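Local coordinates for protein putative oxidoreductase (Mycobacterium avium, PDB 3QHA) that probably catalyses the NAD(P)-dependent oxidation of a hydroxy acid, as in 3-hydroxyisobutyrate and 6-phosphogluconate dehydrogenases, its exact substrate being unknown, at residues T60-S64 / V65-A69; M230-D233 / N234-D237. All coordinates share one frame; numbering follows the deposited sequence.

In the fold
Contact 1 (60-69) and contact 2 (230-237) are both short-range arrangements around a turn in the chain, but they lie on opposite sides of the chain's centre, with about 34 Å between their nearest atoms. Contact 1 belongs to the Rossmann-type domain, where the turn after an edge strand starts a helix. It is partly buried, with an apolar inner side and a polar cap. Contact 2 is a surface contact in the mostly helical C-terminal part, in a loop without regular secondary structure. There an arginine packed against a methionine, a bridging water and an Asx turn carry the contact, and the second subunit adds further partners. The two contacts have no helix or strand in common.

Contact 1 (T60-S64 / V65-A69)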
loop_
_atom_site.group_PDB
_atom_site.type_symbol
_atom_site.label_atom_id
_atom_site.label_comp_id
_atom_site.label_asym_id
_atom_site.label_seq_id
_atom_site.Cartn_x
_atom_site.Cartn_y
_atom_site.Cartn_z
ATOM N N THR B 60 -5.843 -14.349 33.714
ATOM C CA THR B 60 -5.836 -15.586 34.493
ATOM C C THR B 60 -5.073 -16.637 33.698
ATOM O O THR B 60 -5.198 -16.708 32.475
ATOM C CB THR B 60 -7.260 -16.095 34.792
ATOM O OG1 THR B 60 -8.025 -15.055 35.411
ATOM C CG2 THR B 60 -7.215 -17.308 35.716
ATOM N N LEU B 61 -4.276 -17.443 34.392
ATOM C CA LEU B 61 -3.434 -18.438 33.739
ATOM C C LEU B 61 -4.036 -19.826 33.878
ATOM O O LEU B 61 -4.185 -20.338 34.989
ATOM C CB LEU B 61 -2.023 -18.420 34.331
ATOM C CG LEU B 61 -1.255 -17.099 34.234
ATOM C CD1 LEU B 61 0.195 -17.304 34.641
ATOM C CD2 LEU B 61 -1.336 -16.506 32.836
ATOM N N ALA B 62 -4.387 -20.427 32.744
ATOM C CA ALA B 62 -4.919 -21.784 32.726
ATOM C C ALA B 62 -3.793 -22.791 32.931
ATOM O O ALA B 62 -2.630 -22.510 32.639
ATOM C CB ALA B 62 -5.643 -22.059 31.416
ATOM N N ASP B 63 -4.159 -23.961 33.443
ATOM C CA ASP B 63 -3.214 -25.049 33.671
ATOM C C ASP B 63 -3.077 -25.919 32.425
ATOM O O ASP B 63 -2.103 -26.661 32.281
ATOM C CB ASP B 63 -3.683 -25.911 34.850
ATOM C CG ASP B 63 -3.632 -25.171 36.179
ATOM O OD1 ASP B 63 -2.689 -24.376 36.392
ATOM O OD2 ASP B 63 -4.528 -25.397 37.022
ATOM N N SER B 64 -4.056 -25.822 31.529
ATOM C CA SER B 64 -4.128 -26.689 30.359
ATOM C C SER B 64 -5.129 -26.146 29.346
ATOM O O SER B 64 -5.908 -25.241 29.653
ATOM C CB SER B 64 -4.548 -28.103 30.779
ATOM O OG SER B 64 -5.835 -28.100 31.373
ATOM N N VAL B 65 -5.107 -26.706 28.140
ATOM C CA VAL B 65 -6.106 -26.379 27.122
ATOM C C VAL B 65 -7.510 -26.769 27.598
ATOM O O VAL B 65 -8.485 -26.063 27.326
ATOM C CB VAL B 65 -5.799 -27.081 25.783
ATOM C CG1 VAL B 65 -6.929 -26.862 24.783
ATOM C CG2 VAL B 65 -4.477 -26.582 25.209
ATOM N N ALA B 66 -7.603 -27.887 28.316
ATOM C CA ALA B 66 -8.878 -28.366 28.860
ATOM C C ALA B 66 -9.459 -27.398 29.891
ATOM O O ALA B 66 -10.678 -27.262 30.006
ATOM C CB ALA B 66 -8.703 -29.754 29.479
ATOM N N ASP B 67 -8.576 -26.737 30.638
ATOM C CA ASP B 67 -8.970 -25.721 31.611
ATOM C C ASP B 67 -9.613 -24.516 30.914
ATOM O O ASP B 67 -10.619 -23.978 31.383
ATOM C CB ASP B 67 -7.742 -25.271 32.419
ATOM C CG ASP B 67 -8.105 -24.500 33.682
ATOM O OD1 ASP B 67 -9.305 -24.413 34.027
ATOM O OD2 ASP B 67 -7.175 -23.983 34.338
ATOM N N VAL B 68 -9.034 -24.115 29.782
ATOM C CA VAL B 68 -9.503 -22.952 29.022
ATOM C C VAL B 68 -10.923 -23.153 28.475
ATOM O O VAL B 68 -11.651 -22.184 28.258
ATOM C CB VAL B 68 -8.536 -22.620 27.855
ATOM C CG1 VAL B 68 -9.028 -21.418 27.062
ATOM C CG2 VAL B 68 -7.135 -22.359 28.388
ATOM N N ALA B 69 -11.316 -24.413 28.282
ATOM C CA ALA B 69 -12.637 -24.756 27.741
ATOM C C ALA B 69 -13.834 -24.249 28.560
ATOM O O ALA B 69 -14.959 -24.257 28.062
ATOM C CB ALA B 69 -12.746 -26.265 27.550
#
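An N-cap starts helix 65-68 in the Rossmann-type domain, after the short turn that follows the edge strand 60-61. S64 takes the N-cap position, and its OG accepts a hydrogen bond from D67 N at 3.1 Å. The hydroxyl gets there because chi1 of 62° places OG between the backbone N and the carbonyl carbon, within reach of the D67 amide. D67 N also makes a weak bond to S64 O, while V68 N reaches the same carbonyl oxygen in a second weak bond of 3.3 Å. The side-chain cap thus supplements a loosely bonded helix start.

D67 replies with its own side chain. Its CG lies anti to the backbone N (chi1 -165°), which turns the carboxylate back across the cap, and OD2 accepts from D63 N at 3.1 Å with an N-H...O angle of 168°. The bond uses the anti lone pair, away from OD1. Its donor is D63 N rather than S64 N, which sets the arrangement apart from a capping box. D63 OD2 also lies 4.0 Å from D67 OD2, a proximity of like charges that might slightly raise the proton affinity of either acid; for D67 the bond from the D63 amide should partly offset this.

On the inner side, A62 and V68 pack toward T42 and Y44 of strand 41-44, whereas V65, A66 and A69 face helix 81-92. This is the start of the crossover that carries the chain to strand 73-76, beyond strand 18-21. The apolar join is tight, with A62 CB 3.4 Å from V68 CG2.

Contact 2 (M230-D233 / N234-D237); sequences MVRD and NMKD
R232 and M235 meet with their side chains crossing at about a right angle, the thioether lying over one face of the guanidinium. M235 SD sits 3.8 Å above the R232 guanidinium plane, displaced from the centre of the group, and M235 CE approaches R232 NH1 to 3.3 Å. Two successive bends in the methionine, at chi2 (-55°) and chi3 (-75°), fold the thioether back over the arginine, although its CB points away from residues 230-233. The guanidinium is engaged at its edge as well: a water lying in its plane accepts from R232 NH2 at 3.2 Å and is hydrogen-bonded to N234 O and, at 2.6 Å, to K236 O. The arginine is thereby tied to the backbone of the turn ahead of it. N234 OD1 accepts from K236 N at 3.1 Å to form an Asx turn, the donor standing 18° off the amide plane.

R232 NH1 also makes a weak hydrogen bond to G286 O, at the end of helix 274-286. From the second subunit, M199 of helix 176-204 packs on R232 and M235, E203 accepts from M235 N, and Q210 binds D233 OD1, so the loop joining helices 209-223 and 245-268 of its own chain lies at the dimer interface.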
loop_
_atom_site.group_PDB
_atom_site.type_symbol
_atom_site.label_atom_id
_atom_site.label_comp_id
_atom_site.label_asym_id
_atom_site.label_seq_id
_atom_site.Cartn_x
_atom_site.Cartn_y
_atom_site.Cartn_z
ATOM N N MET B 230 -9.747 -0.235 -4.721
ATOM C CA MET B 230 -10.723 -1.277 -4.406
ATOM C C MET B 230 -12.008 -0.635 -3.888
ATOM O O MET B 230 -12.347 -0.736 -2.707
ATOM C CB MET B 230 -10.145 -2.266 -3.386
ATOM C CG MET B 230 -8.783 -2.830 -3.781
ATOM S SD MET B 230 -8.041 -3.890 -2.520
ATOM C CE MET B 230 -8.925 -5.421 -2.794
ATOM N N VAL B 231 -12.716 0.025 -4.802
ATOM C CA VAL B 231 -13.914 0.792 -4.471
ATOM C C VAL B 231 -15.067 0.452 -5.425
ATOM O O VAL B 231 -15.891 1.307 -5.746
ATOM C CB VAL B 231 -13.613 2.311 -4.479
ATOM C CG1 VAL B 231 -12.575 2.648 -3.409
ATOM C CG2 VAL B 231 -13.129 2.767 -5.858
ATOM N N ARG B 232 -15.124 -0.811 -5.850
ATOM C CA ARG B 232 -16.177 -1.301 -6.742
ATOM C C ARG B 232 -16.988 -2.442 -6.124
ATOM O O ARG B 232 -16.438 -3.302 -5.438
ATOM C CB ARG B 232 -15.571 -1.790 -8.054
ATOM C CG ARG B 232 -14.978 -0.694 -8.924
ATOM C CD ARG B 232 -14.802 -1.194 -10.346
ATOM N NE ARG B 232 -13.510 -1.833 -10.560
ATOM C CZ ARG B 232 -13.249 -2.747 -11.494
ATOM N NH1 ARG B 232 -12.023 -3.241 -11.587
ATOM N NH2 ARG B 232 -14.190 -3.182 -12.328
ATOM N N ASP B 233 -18.293 -2.448 -6.397
ATOM C CA ASP B 233 -19.202 -3.498 -5.920
ATOM C C ASP B 233 -18.975 -4.833 -6.622
ATOM O O ASP B 233 -19.140 -5.896 -6.020
ATOM C CB ASP B 233 -20.663 -3.084 -6.143
ATOM C CG ASP B 233 -21.109 -1.962 -5.221
ATOM O OD1 ASP B 233 -20.251 -1.358 -4.543
ATOM O OD2 ASP B 233 -22.330 -1.685 -5.180
ATOM N N ASN B 234 -18.626 -4.764 -7.902
ATOM C CA ASN B 234 -18.448 -5.945 -8.740
ATOM C C ASN B 234 -17.400 -5.663 -9.811
ATOM O O ASN B 234 -16.950 -4.527 -9.946
ATOM C CB ASN B 234 -19.783 -6.332 -9.380
ATOM C CG ASN B 234 -20.396 -5.194 -10.181
ATOM O OD1 ASN B 234 -19.802 -4.715 -11.148
ATOM N ND2 ASN B 234 -21.588 -4.757 -9.784
ATOM N N MET B 235 -17.019 -6.680 -10.579
ATOM C CA MET B 235 -15.944 -6.522 -11.566
ATOM C C MET B 235 -16.439 -6.291 -13.001
ATOM O O MET B 235 -15.716 -6.548 -13.965
ATOM C CB MET B 235 -14.990 -7.718 -11.498
ATOM C CG MET B 235 -14.294 -7.852 -10.149
ATOM S SD MET B 235 -13.429 -6.343 -9.667
ATOM C CE MET B 235 -11.991 -6.414 -10.739
ATOM N N LYS B 236 -17.656 -5.771 -13.140
ATOM C CA LYS B 236 -18.172 -5.386 -14.448
ATOM C C LYS B 236 -17.407 -4.182 -14.988
ATOM O O LYS B 236 -16.887 -3.364 -14.219
ATOM C CB LYS B 236 -19.655 -5.022 -14.365
ATOM C CG LYS B 236 -20.585 -6.168 -14.007
ATOM C CD LYS B 236 -21.986 -5.636 -13.711
ATOM C CE LYS B 236 -23.067 -6.599 -14.161
ATOM N NZ LYS B 236 -22.959 -7.916 -13.471
ATOM N N ASP B 237 -17.353 -4.072 -16.312
ATOM C CA ASP B 237 -16.736 -2.920 -16.953
ATOM C C ASP B 237 -17.517 -1.660 -16.606
ATOM O O ASP B 237 -18.743 -1.690 -16.492
ATOM C CB ASP B 237 -16.689 -3.093 -18.475
ATOM C CG ASP B 237 -15.728 -4.184 -18.916
ATOM O OD1 ASP B 237 -14.773 -4.491 -18.172
ATOM O OD2 ASP B 237 -15.928 -4.732 -20.019
HETATM O O HOH W 1 -17.254 -2.518 -11.762
#